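Long-range contacts in inactive dihydropteroate synthase 2 (Mycobacterium tuberculosis, PDB 2VP8), which probably lacks dihydropteroate synthase activity and a role in folate metabolism, and is thought to bind the pterin pyrophosphate substrate only very weakly, though it can apparently bind dapsone: residues D40-M45 with R284-H289; K213-P218 with G243-M248; S30-R35 with D117-V122. All blocks are in the same frame, centred on the assembly; numbering follows the deposited sequence.

Contact 1: D40-M45 with R284-H289; sequences DRALIM and RMFRVH
Met45 and Met285 meet on one face of the neighbouring parallel strands 43-45 and 285-288. This face, which also carries Leu43 and Arg287, is the densely packed part. In Met45 SD stands anti to CA (chi2 -172°), which carries the sulfur out to Arg287; it lies 3.5 Å from CG of Arg287, at the edge of that guanidinium and in its plane. Beyond SD the chain bends, turning the terminal methyl toward that of Met285. Arg287 extends past the sulfur to salt bridges with Asp123 and Asp83, beside His220.

The backbones mesh in alternation. Leu43 N donates to Arg284 O at 2.6 Å, and Leu43 O accepts from Phe286 N in a markedly bent bond (135°). Two residues on, Met45 repeats the pattern, its N bound to Phe286 O and its O to Val288 N. On the other face Ile44 CG2 meets Val288 CG2 at 3.6 Å, under helix 291-306.

Toward the start of the strands the contact opens out at Ala42 and Arg284, both partly exposed. The CB of Ala42 only grazes the edge of the Phe286 ring (4.0 Å to CE1). Leu43 itself is buried, and Arg284 runs alongside it, NE of the arginine 3.8 Å from CD1 of the leucine. Pairing of the first barrel strand with the last in this way is the closure of a TIM barrel, the fold of the DHPS family.

Contact 2: K213-P218 with G243-M248; sequences KVLIDP and GWPVLM. With EDO (1,2-ethanediol), chain F.
Val214 rests its CB 3.9 Å from CZ3 of Trp244, meeting the indole obliquely, while its carbonyl O lies by CD of Pro245. The tryptophan also packs on helix 186-207, and O2 of an ethanediol, probably from the crystallisation liquor, sits over one face of the ring near its rim. Leu215 comes next, its side chain crossing the Pro245 ring at about a right angle, CG to CB 4.0 Å.

Ile216 makes both backbone bonds of the pairing. Its N donates to Pro245 O at 2.8 Å in a straight bond (179°), and its O accepts from Leu247 N at 2.7 Å. This single bridge joins the sixth and seventh strands of the TIM barrel, which the two helices 227-234 and 236-241 connect. With chi1 at 63°, CG1 of Ile216 stands between its own N and carbonyl carbon and reaches both Trp244 CB and Val246 CG2 (3.9 Å to the latter); CG2 lies 3.8 Å from Trp244 CB.

Asp217 follows, its CB 4.1 Å from CB of Leu247. Its OD2 is hydrogen-bonded to ND1 of His220, the residue that by similarity marks family members without synthase activity. Pro218 places CD 3.7 Å from Leu247 O, with CG1 of Val246 also near it.

Contact 3: S30-R35 with D117-V122; sequences STLCGR and DQLISV
Leu119 turns its CG anti to the backbone N (chi1 162°), and Arg35 turns its own anti to the carbonyl carbon (chi1 -56°), which puts CG of Arg35 3.8 Å from CB of Leu119. The two side chains cross obliquely, and CB of Arg35 lies 3.6 Å from CB of Leu119. Arg35 closes a type I' beta turn that begins at Leu32, the tight end of a beta hairpin made by strands 30-32 and 35-37. Two backbone bonds fasten the turn, Leu32 N to Arg35 O and Arg35 N to Leu32 O, and Cys33 and Gly34 between them both have positive phi.

Leu119, at the start of barrel strand 119-123, and the aliphatic part of Arg35 carry most of the contact. Leu32 and Cys33 add a smaller apolar edge: CD2 of Leu119 lies 3.6 Å from CB of Leu32, while its CD1 faces CB of Cys33 at 4.2 Å.

Past CG the arginine bends, bringing CD of Arg35 to 3.9 Å from O of Asp117. The guanidinium forms a salt bridge with Asp139 through NH2; Arg112 lies near the same nitrogen. NH1 of Arg35 remains 4.5 Å from OD1 of Asp117, too far for a salt bridge, and a water spans the gap, accepting from Arg35 NH1 at 3.0 Å and donating to Asp117 OD1 at 2.7 Å.

Overall arrangement
Contacts 1 and 2 join strands of the eight-stranded barrel, while contact 3 sets the separate N-terminal hairpin against barrel strand 119-123. Contact 1 pairs strand 43-49 with strand 285-288, whose other neighbour is strand 247-248 of contact 2; Arg287 N to Met248 O and Arg284 N to Val246 O are probable hydrogen bonds between them. Their centres are 11 Å apart; that of contact 3 lies 12 Å from contact 1 and 15 Å from contact 2. Along the chain, contacts 3 and 1 interlock, their segments alternating, whereas contact 2 follows contact 3 and lies wholly between the segments of contact 1. Contact 1 thus closes the barrel, first strand to last, and contact 2 joins consecutive strands; the hairpin packs against Leu43, Leu215 and Lys213.

Contact 1: D40-M45 with R284-H289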
ATOM      1  N   ASP B  40      -3.579 -14.386  11.230  1.00 34.84           N
ATOM      2  CA  ASP B  40      -4.062 -13.016  11.408  1.00 34.73           C
ATOM      3  C   ASP B  40      -3.538 -12.055  10.330  1.00 34.31           C
ATOM      4  O   ASP B  40      -3.511 -10.839  10.533  1.00 34.27           O
ATOM      5  CB  ASP B  40      -3.683 -12.507  12.806  1.00 34.78           C
ATOM      6  CG  ASP B  40      -2.173 -12.521  13.049  1.00 35.94           C
ATOM      7  OD1 ASP B  40      -1.432 -13.221  12.315  1.00 36.29           O
ATOM      8  OD2 ASP B  40      -1.722 -11.829  13.983  1.00 37.64           O
ATOM      9  N   ARG B  41      -3.111 -12.614   9.196  1.00 33.65           N
ATOM     10  CA  ARG B  41      -2.613 -11.842   8.055  1.00 32.63           C
ATOM     11  C   ARG B  41      -2.379 -12.753   6.853  1.00 32.40           C
ATOM     12  O   ARG B  41      -2.392 -13.984   6.981  1.00 32.32           O
ATOM     13  CB  ARG B  41      -1.306 -11.114   8.396  1.00 32.51           C
ATOM     14  CG  ARG B  41      -0.163 -12.026   8.798  1.00 31.58           C
ATOM     15  CD  ARG B  41       1.193 -11.350   8.655  1.00 30.09           C
ATOM     16  NE  ARG B  41       2.263 -12.102   9.318  1.00 28.35           N
ATOM     17  CZ  ARG B  41       2.844 -13.190   8.813  1.00 28.23           C
ATOM     18  NH1 ARG B  41       2.464 -13.673   7.627  1.00 27.08           N
ATOM     19  NH2 ARG B  41       3.802 -13.803   9.497  1.00 26.34           N
ATOM     20  N   ALA B  42      -2.174 -12.131   5.692  1.00 31.87           N
ATOM     21  CA  ALA B  42      -1.712 -12.815   4.499  1.00 31.47           C
ATOM     22  C   ALA B  42      -0.333 -13.436   4.762  1.00 31.63           C
ATOM     23  O   ALA B  42       0.419 -12.973   5.631  1.00 31.68           O
ATOM     24  CB  ALA B  42      -1.656 -11.853   3.341  1.00 31.06           C
ATOM     25  N   LEU B  43      -0.009 -14.483   4.014  1.00 31.72           N
ATOM     26  CA  LEU B  43       1.187 -15.257   4.284  1.00 32.41           C
ATOM     27  C   LEU B  43       2.367 -14.805   3.472  1.00 33.15           C
ATOM     28  O   LEU B  43       2.203 -14.198   2.415  1.00 33.62           O
ATOM     29  CB  LEU B  43       0.943 -16.737   4.007  1.00 32.51           C
ATOM     30  CG  LEU B  43      -0.351 -17.320   4.563  1.00 31.88           C
ATOM     31  CD1 LEU B  43      -0.501 -18.755   4.069  1.00 30.98           C
ATOM     32  CD2 LEU B  43      -0.362 -17.204   6.083  1.00 30.07           C
ATOM     33  N   ILE B  44       3.556 -15.128   3.976  1.00 34.12           N
ATOM     34  CA  ILE B  44       4.823 -14.770   3.347  1.00 34.89           C
ATOM     35  C   ILE B  44       5.598 -16.017   2.921  1.00 35.34           C
ATOM     36  O   ILE B  44       5.863 -16.907   3.739  1.00 35.82           O
ATOM     37  CB  ILE B  44       5.710 -13.975   4.313  1.00 35.01           C
ATOM     38  CG1 ILE B  44       4.970 -12.739   4.844  1.00 35.12           C
ATOM     39  CG2 ILE B  44       7.039 -13.594   3.631  1.00 35.58           C
ATOM     40  CD1 ILE B  44       5.588 -12.150   6.100  1.00 33.76           C
ATOM     41  N   MET B  45       5.953 -16.071   1.640  1.00 35.75           N
ATOM     42  CA  MET B  45       6.851 -17.085   1.100  1.00 36.06           C
ATOM     43  C   MET B  45       8.241 -16.457   0.938  1.00 36.72           C
ATOM     44  O   MET B  45       8.423 -15.516   0.172  1.00 36.44           O
ATOM     45  CB  MET B  45       6.318 -17.604  -0.232  1.00 35.85           C
ATOM     46  CG  MET B  45       7.221 -18.576  -0.940  1.00 36.08           C
ATOM     47  SD  MET B  45       6.650 -18.975  -2.613  1.00 35.93           S
ATOM     48  CE  MET B  45       5.693 -20.449  -2.277  1.00 34.17           C
ATOM     49  N   ARG B 284      -3.607 -14.276  -0.817  1.00 37.17           N
ATOM     50  CA  ARG B 284      -3.299 -15.089   0.357  1.00 37.23           C
ATOM     51  C   ARG B 284      -1.805 -15.104   0.717  1.00 37.55           C
ATOM     52  O   ARG B 284      -1.442 -15.149   1.902  1.00 37.51           O
ATOM     53  CB  ARG B 284      -3.848 -16.510   0.193  1.00 36.97           C
ATOM     54  CG  ARG B 284      -3.515 -17.464   1.338  1.00 37.47           C
ATOM     55  CD  ARG B 284      -4.556 -17.485   2.467  1.00 38.10           C
ATOM     56  NE  ARG B 284      -4.239 -18.504   3.481  1.00 39.63           N
ATOM     57  CZ  ARG B 284      -4.494 -19.815   3.366  1.00 41.44           C
ATOM     58  NH1 ARG B 284      -5.081 -20.314   2.274  1.00 41.56           N
ATOM     59  NH2 ARG B 284      -4.167 -20.645   4.354  1.00 41.81           N
ATOM     60  N   MET B 285      -0.944 -15.059  -0.300  1.00 37.50           N
ATOM     61  CA  MET B 285       0.486 -15.268  -0.090  1.00 37.39           C
ATOM     62  C   MET B 285       1.343 -14.322  -0.922  1.00 37.19           C
ATOM     63  O   MET B 285       0.936 -13.892  -2.002  1.00 36.92           O
ATOM     64  CB  MET B 285       0.855 -16.720  -0.394  1.00 37.09           C
ATOM     65  CG  MET B 285       2.188 -17.153   0.156  1.00 37.34           C
ATOM     66  SD  MET B 285       2.312 -18.945   0.324  1.00 37.98           S
ATOM     67  CE  MET B 285       2.810 -19.341  -1.329  1.00 41.10           C
ATOM     68  N   PHE B 286       2.536 -14.016  -0.409  1.00 36.86           N
ATOM     69  CA  PHE B 286       3.459 -13.117  -1.072  1.00 36.67           C
ATOM     70  C   PHE B 286       4.867 -13.692  -1.084  1.00 36.86           C
ATOM     71  O   PHE B 286       5.441 -14.001  -0.033  1.00 36.76           O
ATOM     72  CB  PHE B 286       3.447 -11.746  -0.391  1.00 36.88           C
ATOM     73  CG  PHE B 286       2.191 -10.968  -0.630  1.00 36.72           C
ATOM     74  CD1 PHE B 286       1.117 -11.083   0.235  1.00 37.30           C
ATOM     75  CD2 PHE B 286       2.083 -10.125  -1.724  1.00 37.75           C
ATOM     76  CE1 PHE B 286      -0.061 -10.387   0.012  1.00 37.17           C
ATOM     77  CE2 PHE B 286       0.912  -9.408  -1.953  1.00 39.16           C
ATOM     78  CZ  PHE B 286      -0.165  -9.545  -1.079  1.00 38.84           C
ATOM     79  N   ARG B 287       5.416 -13.833  -2.285  1.00 36.94           N
ATOM     80  CA  ARG B 287       6.773 -14.332  -2.467  1.00 37.00           C
ATOM     81  C   ARG B 287       7.762 -13.175  -2.437  1.00 37.05           C
ATOM     82  O   ARG B 287       7.721 -12.291  -3.294  1.00 37.35           O
ATOM     83  CB  ARG B 287       6.877 -15.088  -3.791  1.00 36.93           C
ATOM     84  CG  ARG B 287       8.080 -15.991  -3.895  1.00 36.18           C
ATOM     85  CD  ARG B 287       8.005 -16.768  -5.181  1.00 36.62           C
ATOM     86  NE  ARG B 287       9.110 -17.708  -5.316  1.00 37.51           N
ATOM     87  CZ  ARG B 287      10.042 -17.631  -6.256  1.00 37.39           C
ATOM     88  NH1 ARG B 287       9.996 -16.663  -7.161  1.00 38.31           N
ATOM     89  NH2 ARG B 287      11.010 -18.533  -6.302  1.00 36.62           N
ATOM     90  N   VAL B 288       8.653 -13.194  -1.454  1.00 37.07           N
ATOM     91  CA  VAL B 288       9.564 -12.085  -1.208  1.00 37.29           C
ATOM     92  C   VAL B 288      10.969 -12.560  -0.864  1.00 37.68           C
ATOM     93  O   VAL B 288      11.174 -13.719  -0.494  1.00 37.79           O
ATOM     94  CB  VAL B 288       9.053 -11.150  -0.062  1.00 37.08           C
ATOM     95  CG1 VAL B 288       7.650 -10.674  -0.331  1.00 37.70           C
ATOM     96  CG2 VAL B 288       9.096 -11.846   1.268  1.00 37.29           C
ATOM     97  N   HIS B 289      11.935 -11.652  -0.997  1.00 38.38           N
ATOM     98  CA  HIS B 289      13.270 -11.851  -0.444  1.00 38.96           C
ATOM     99  C   HIS B 289      13.315 -11.288   0.978  1.00 39.73           C
ATOM    100  O   HIS B 289      13.761 -11.967   1.904  1.00 40.11           O
ATOM    101  CB  HIS B 289      14.314 -11.146  -1.297  1.00 38.76           C
ATOM    102  CG  HIS B 289      14.462 -11.715  -2.670  1.00 38.38           C
ATOM    103  ND1 HIS B 289      13.708 -11.281  -3.737  1.00 38.56           N
ATOM    104  CD2 HIS B 289      15.284 -12.674  -3.152  1.00 37.94           C
ATOM    105  CE1 HIS B 289      14.057 -11.952  -4.820  1.00 38.24           C
ATOM    106  NE2 HIS B 289      15.014 -12.802  -4.493  1.00 37.99           N
TER

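Contact 2: K213-P218 with G243-M248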
ATOM      1  N   LYS B 213      -4.564 -27.512  -1.339  1.00 37.00           N
ATOM      2  CA  LYS B 213      -3.118 -27.323  -1.417  1.00 36.69           C
ATOM      3  C   LYS B 213      -2.703 -26.638  -2.722  1.00 36.67           C
ATOM      4  O   LYS B 213      -1.514 -26.433  -2.968  1.00 36.79           O
ATOM      5  CB  LYS B 213      -2.378 -28.658  -1.250  1.00 36.56           C
ATOM      6  CG  LYS B 213      -2.734 -29.429   0.011  1.00 36.73           C
ATOM      7  CD  LYS B 213      -1.666 -30.470   0.338  1.00 37.58           C
ATOM      8  CE  LYS B 213      -2.112 -31.407   1.458  1.00 37.59           C
ATOM      9  NZ  LYS B 213      -0.955 -32.053   2.136  1.00 37.46           N
ATOM     10  N   VAL B 214      -3.681 -26.284  -3.553  1.00 36.50           N
ATOM     11  CA  VAL B 214      -3.397 -25.587  -4.807  1.00 36.47           C
ATOM     12  C   VAL B 214      -3.480 -24.073  -4.622  1.00 36.46           C
ATOM     13  O   VAL B 214      -4.485 -23.558  -4.142  1.00 36.44           O
ATOM     14  CB  VAL B 214      -4.357 -25.997  -5.944  1.00 36.48           C
ATOM     15  CG1 VAL B 214      -4.001 -25.247  -7.227  1.00 36.91           C
ATOM     16  CG2 VAL B 214      -4.322 -27.496  -6.180  1.00 36.11           C
ATOM     17  N   LEU B 215      -2.414 -23.376  -5.008  1.00 36.34           N
ATOM     18  CA  LEU B 215      -2.388 -21.917  -5.026  1.00 36.36           C
ATOM     19  C   LEU B 215      -2.248 -21.437  -6.471  1.00 36.13           C
ATOM     20  O   LEU B 215      -1.681 -22.144  -7.311  1.00 36.06           O
ATOM     21  CB  LEU B 215      -1.221 -21.392  -4.179  1.00 36.40           C
ATOM     22  CG  LEU B 215      -1.259 -21.568  -2.653  1.00 37.11           C
ATOM     23  CD1 LEU B 215      -0.905 -22.998  -2.208  1.00 38.10           C
ATOM     24  CD2 LEU B 215      -0.331 -20.581  -1.983  1.00 36.81           C
ATOM     25  N   ILE B 216      -2.773 -20.253  -6.771  1.00 35.84           N
ATOM     26  CA  ILE B 216      -2.625 -19.698  -8.117  1.00 35.67           C
ATOM     27  C   ILE B 216      -1.760 -18.448  -8.123  1.00 35.97           C
ATOM     28  O   ILE B 216      -1.886 -17.581  -7.260  1.00 35.86           O
ATOM     29  CB  ILE B 216      -3.979 -19.439  -8.837  1.00 35.67           C
ATOM     30  CG1 ILE B 216      -4.827 -18.392  -8.102  1.00 35.09           C
ATOM     31  CG2 ILE B 216      -4.744 -20.757  -9.050  1.00 35.17           C
ATOM     32  CD1 ILE B 216      -5.931 -17.781  -8.958  1.00 35.33           C
ATOM     33  N   ASP B 217      -0.871 -18.380  -9.104  1.00 36.43           N
ATOM     34  CA  ASP B 217       0.068 -17.275  -9.231  1.00 36.96           C
ATOM     35  C   ASP B 217      -0.094 -16.624 -10.609  1.00 37.22           C
ATOM     36  O   ASP B 217       0.659 -16.920 -11.535  1.00 37.10           O
ATOM     37  CB  ASP B 217       1.493 -17.778  -8.999  1.00 36.91           C
ATOM     38  CG  ASP B 217       2.534 -16.710  -9.213  1.00 37.76           C
ATOM     39  OD1 ASP B 217       2.182 -15.512  -9.278  1.00 39.97           O
ATOM     40  OD2 ASP B 217       3.720 -17.072  -9.315  1.00 38.75           O
ATOM     41  N   PRO B 218      -1.083 -15.724 -10.735  1.00 37.70           N
ATOM     42  CA  PRO B 218      -1.511 -15.154 -12.007  1.00 38.19           C
ATOM     43  C   PRO B 218      -0.550 -14.140 -12.617  1.00 38.78           C
ATOM     44  O   PRO B 218      -0.581 -13.937 -13.828  1.00 38.81           O
ATOM     45  CB  PRO B 218      -2.828 -14.455 -11.645  1.00 38.19           C
ATOM     46  CG  PRO B 218      -3.177 -14.941 -10.270  1.00 37.80           C
ATOM     47  CD  PRO B 218      -1.877 -15.181  -9.626  1.00 37.83           C
ATOM     48  N   GLY B 243     -11.683 -18.002  -6.012  1.00 37.32           N
ATOM     49  CA  GLY B 243     -11.803 -18.922  -4.888  1.00 37.16           C
ATOM     50  C   GLY B 243     -10.529 -19.679  -4.567  1.00 37.08           C
ATOM     51  O   GLY B 243     -10.448 -20.345  -3.536  1.00 37.05           O
ATOM     52  N   TRP B 244      -9.544 -19.585  -5.459  1.00 37.07           N
ATOM     53  CA  TRP B 244      -8.223 -20.158  -5.236  1.00 37.02           C
ATOM     54  C   TRP B 244      -7.351 -19.170  -4.471  1.00 37.21           C
ATOM     55  O   TRP B 244      -7.423 -17.957  -4.713  1.00 37.40           O
ATOM     56  CB  TRP B 244      -7.549 -20.496  -6.566  1.00 36.94           C
ATOM     57  CG  TRP B 244      -8.300 -21.491  -7.399  1.00 36.88           C
ATOM     58  CD1 TRP B 244      -9.053 -21.226  -8.504  1.00 36.90           C
ATOM     59  CD2 TRP B 244      -8.369 -22.907  -7.195  1.00 36.43           C
ATOM     60  NE1 TRP B 244      -9.586 -22.386  -9.001  1.00 37.25           N
ATOM     61  CE2 TRP B 244      -9.185 -23.434  -8.214  1.00 36.79           C
ATOM     62  CE3 TRP B 244      -7.825 -23.781  -6.246  1.00 36.86           C
ATOM     63  CZ2 TRP B 244      -9.470 -24.798  -8.318  1.00 36.85           C
ATOM     64  CZ3 TRP B 244      -8.105 -25.136  -6.349  1.00 36.93           C
ATOM     65  CH2 TRP B 244      -8.921 -25.631  -7.380  1.00 36.95           C
ATOM     66  N   PRO B 245      -6.516 -19.675  -3.542  1.00 37.23           N
ATOM     67  CA  PRO B 245      -5.589 -18.771  -2.855  1.00 37.25           C
ATOM     68  C   PRO B 245      -4.685 -18.108  -3.886  1.00 37.23           C
ATOM     69  O   PRO B 245      -4.205 -18.767  -4.807  1.00 37.66           O
ATOM     70  CB  PRO B 245      -4.776 -19.708  -1.960  1.00 37.09           C
ATOM     71  CG  PRO B 245      -5.615 -20.919  -1.818  1.00 37.32           C
ATOM     72  CD  PRO B 245      -6.374 -21.065  -3.089  1.00 36.81           C
ATOM     73  N   VAL B 246      -4.474 -16.812  -3.754  1.00 37.21           N
ATOM     74  CA  VAL B 246      -3.670 -16.097  -4.732  1.00 37.14           C
ATOM     75  C   VAL B 246      -2.277 -15.809  -4.175  1.00 37.25           C
ATOM     76  O   VAL B 246      -2.122 -15.300  -3.052  1.00 37.04           O
ATOM     77  CB  VAL B 246      -4.381 -14.807  -5.216  1.00 37.11           C
ATOM     78  CG1 VAL B 246      -3.434 -13.903  -5.997  1.00 37.20           C
ATOM     79  CG2 VAL B 246      -5.615 -15.162  -6.063  1.00 37.29           C
ATOM     80  N   LEU B 247      -1.277 -16.180  -4.974  1.00 37.19           N
ATOM     81  CA  LEU B 247       0.114 -15.902  -4.686  1.00 37.06           C
ATOM     82  C   LEU B 247       0.571 -14.724  -5.527  1.00 37.26           C
ATOM     83  O   LEU B 247       0.355 -14.690  -6.738  1.00 37.40           O
ATOM     84  CB  LEU B 247       0.986 -17.137  -4.966  1.00 36.78           C
ATOM     85  CG  LEU B 247       2.515 -16.989  -4.845  1.00 36.51           C
ATOM     86  CD1 LEU B 247       2.950 -16.515  -3.466  1.00 35.89           C
ATOM     87  CD2 LEU B 247       3.232 -18.273  -5.191  1.00 36.91           C
ATOM     88  N   MET B 248       1.207 -13.757  -4.880  1.00 37.58           N
ATOM     89  CA  MET B 248       1.790 -12.639  -5.592  1.00 37.97           C
ATOM     90  C   MET B 248       3.308 -12.704  -5.560  1.00 38.14           C
ATOM     91  O   MET B 248       3.906 -13.067  -4.547  1.00 37.88           O
ATOM     92  CB  MET B 248       1.304 -11.307  -5.015  1.00 38.25           C
ATOM     93  CG  MET B 248      -0.218 -11.119  -4.990  1.00 38.66           C
ATOM     94  SD  MET B 248      -0.998 -11.089  -6.613  1.00 41.79           S
ATOM     95  CE  MET B 248      -0.418  -9.529  -7.268  1.00 39.97           C
TER
HETATM   96  C1  EDO F1311     -12.409 -24.019  -4.041  1.00 83.42           C
HETATM   97  O1  EDO F1311     -11.011 -23.764  -3.831  1.00 82.78           O
HETATM   98  C2  EDO F1311     -12.892 -23.346  -5.326  1.00 83.25           C
HETATM   99  O2  EDO F1311     -12.042 -23.715  -6.420  1.00 83.06           O

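Contact 3: S30-R35 with D117-V122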
ATOM      1  N   SER B  30      -3.872 -20.445  11.053  1.00 47.77           N
ATOM      2  CA  SER B  30      -4.349 -21.305   9.967  1.00 47.13           C
ATOM      3  C   SER B  30      -3.360 -22.443   9.649  1.00 46.46           C
ATOM      4  O   SER B  30      -2.243 -22.487  10.175  1.00 46.28           O
ATOM      5  CB  SER B  30      -4.604 -20.473   8.701  1.00 47.27           C
ATOM      6  OG  SER B  30      -5.933 -19.982   8.643  1.00 47.89           O
ATOM      7  N   THR B  31      -3.792 -23.368   8.795  1.00 45.55           N
ATOM      8  CA  THR B  31      -2.911 -24.388   8.243  1.00 44.84           C
ATOM      9  C   THR B  31      -2.933 -24.327   6.718  1.00 44.30           C
ATOM     10  O   THR B  31      -4.002 -24.268   6.110  1.00 44.45           O
ATOM     11  CB  THR B  31      -3.317 -25.811   8.682  1.00 44.74           C
ATOM     12  OG1 THR B  31      -4.691 -26.034   8.352  1.00 45.20           O
ATOM     13  CG2 THR B  31      -3.121 -26.007  10.182  1.00 44.79           C
ATOM     14  N   LEU B  32      -1.752 -24.319   6.107  1.00 43.51           N
ATOM     15  CA  LEU B  32      -1.622 -24.540   4.674  1.00 42.81           C
ATOM     16  C   LEU B  32      -0.792 -25.796   4.495  1.00 42.38           C
ATOM     17  O   LEU B  32       0.225 -25.967   5.174  1.00 42.18           O
ATOM     18  CB  LEU B  32      -0.929 -23.362   3.996  1.00 42.83           C
ATOM     19  CG  LEU B  32      -1.414 -22.858   2.632  1.00 43.17           C
ATOM     20  CD1 LEU B  32      -0.220 -22.302   1.871  1.00 42.98           C
ATOM     21  CD2 LEU B  32      -2.144 -23.913   1.792  1.00 42.71           C
ATOM     22  N   CYS B  33      -1.231 -26.673   3.595  1.00 42.04           N
ATOM     23  CA  CYS B  33      -0.585 -27.977   3.368  1.00 41.88           C
ATOM     24  C   CYS B  33      -0.223 -28.683   4.670  1.00 41.39           C
ATOM     25  O   CYS B  33       0.868 -29.218   4.802  1.00 41.35           O
ATOM     26  CB  CYS B  33       0.664 -27.842   2.485  1.00 41.94           C
ATOM     27  SG  CYS B  33       0.376 -27.071   0.874  1.00 43.17           S
ATOM     28  N   GLY B  34      -1.138 -28.665   5.634  1.00 41.26           N
ATOM     29  CA  GLY B  34      -0.939 -29.349   6.912  1.00 41.02           C
ATOM     30  C   GLY B  34       0.091 -28.721   7.840  1.00 40.85           C
ATOM     31  O   GLY B  34       0.429 -29.303   8.866  1.00 41.30           O
ATOM     32  N   ARG B  35       0.584 -27.537   7.488  1.00 40.29           N
ATOM     33  CA  ARG B  35       1.582 -26.842   8.302  1.00 39.81           C
ATOM     34  C   ARG B  35       1.039 -25.566   8.942  1.00 39.53           C
ATOM     35  O   ARG B  35       0.278 -24.829   8.311  1.00 39.04           O
ATOM     36  CB  ARG B  35       2.816 -26.483   7.464  1.00 39.88           C
ATOM     37  CG  ARG B  35       3.481 -27.655   6.768  1.00 39.33           C
ATOM     38  CD  ARG B  35       4.138 -28.572   7.758  1.00 38.12           C
ATOM     39  NE  ARG B  35       4.786 -29.682   7.083  1.00 36.74           N
ATOM     40  CZ  ARG B  35       5.192 -30.782   7.691  1.00 35.21           C
ATOM     41  NH1 ARG B  35       5.011 -30.924   8.997  1.00 35.22           N
ATOM     42  NH2 ARG B  35       5.773 -31.737   6.989  1.00 34.49           N
ATOM     43  N   ASP B 117       7.962 -28.037  11.630  1.00 39.55           N
ATOM     44  CA  ASP B 117       6.615 -27.561  11.330  1.00 39.96           C
ATOM     45  C   ASP B 117       6.586 -26.462  10.268  1.00 40.18           C
ATOM     46  O   ASP B 117       5.563 -25.789  10.075  1.00 40.35           O
ATOM     47  CB  ASP B 117       5.943 -27.081  12.616  1.00 40.00           C
ATOM     48  CG  ASP B 117       5.527 -28.225  13.506  1.00 41.30           C
ATOM     49  OD1 ASP B 117       4.648 -29.007  13.082  1.00 42.94           O
ATOM     50  OD2 ASP B 117       6.075 -28.348  14.623  1.00 42.01           O
ATOM     51  N   GLN B 118       7.708 -26.279   9.580  1.00 40.24           N
ATOM     52  CA  GLN B 118       7.821 -25.202   8.606  1.00 40.37           C
ATOM     53  C   GLN B 118       7.294 -25.672   7.274  1.00 40.13           C
ATOM     54  O   GLN B 118       7.603 -26.771   6.837  1.00 40.55           O
ATOM     55  CB  GLN B 118       9.275 -24.741   8.456  1.00 40.55           C
ATOM     56  CG  GLN B 118       9.474 -23.610   7.458  1.00 41.14           C
ATOM     57  CD  GLN B 118       8.724 -22.359   7.851  1.00 41.69           C
ATOM     58  OE1 GLN B 118       8.904 -21.845   8.949  1.00 42.84           O
ATOM     59  NE2 GLN B 118       7.876 -21.863   6.956  1.00 41.83           N
ATOM     60  N   LEU B 119       6.495 -24.847   6.622  1.00 39.64           N
ATOM     61  CA  LEU B 119       6.020 -25.219   5.311  1.00 39.39           C
ATOM     62  C   LEU B 119       7.121 -24.914   4.304  1.00 38.87           C
ATOM     63  O   LEU B 119       7.579 -23.779   4.198  1.00 39.07           O
ATOM     64  CB  LEU B 119       4.682 -24.532   5.019  1.00 39.30           C
ATOM     65  CG  LEU B 119       4.055 -24.349   3.643  1.00 39.81           C
ATOM     66  CD1 LEU B 119       4.165 -25.549   2.747  1.00 40.99           C
ATOM     67  CD2 LEU B 119       2.612 -23.964   3.840  1.00 39.92           C
ATOM     68  N   ILE B 120       7.572 -25.949   3.606  1.00 38.28           N
ATOM     69  CA  ILE B 120       8.664 -25.824   2.652  1.00 37.89           C
ATOM     70  C   ILE B 120       8.136 -25.962   1.236  1.00 37.83           C
ATOM     71  O   ILE B 120       7.378 -26.888   0.934  1.00 37.90           O
ATOM     72  CB  ILE B 120       9.757 -26.906   2.884  1.00 37.87           C
ATOM     73  CG1 ILE B 120      10.368 -26.779   4.281  1.00 37.32           C
ATOM     74  CG2 ILE B 120      10.854 -26.809   1.821  1.00 37.71           C
ATOM     75  CD1 ILE B 120      11.071 -28.036   4.758  1.00 36.05           C
ATOM     76  N   SER B 121       8.533 -25.039   0.366  1.00 37.62           N
ATOM     77  CA  SER B 121       8.243 -25.185  -1.058  1.00 37.53           C
ATOM     78  C   SER B 121       9.521 -25.241  -1.878  1.00 37.22           C
ATOM     79  O   SER B 121      10.559 -24.686  -1.486  1.00 37.57           O
ATOM     80  CB  SER B 121       7.328 -24.071  -1.563  1.00 37.69           C
ATOM     81  OG  SER B 121       7.975 -22.818  -1.544  1.00 38.54           O
ATOM     82  N   VAL B 122       9.450 -25.926  -3.008  1.00 36.52           N
ATOM     83  CA  VAL B 122      10.598 -26.041  -3.888  1.00 35.93           C
ATOM     84  C   VAL B 122      10.359 -25.251  -5.176  1.00 35.81           C
ATOM     85  O   VAL B 122       9.340 -25.430  -5.849  1.00 35.59           O
ATOM     86  CB  VAL B 122      10.991 -27.537  -4.144  1.00 35.72           C
ATOM     87  CG1 VAL B 122       9.803 -28.354  -4.634  1.00 34.99           C
ATOM     88  CG2 VAL B 122      12.172 -27.647  -5.103  1.00 35.72           C
TER
HETATM   89  O   HOH W   1       3.068 -29.856  11.009  1.00 42.48           O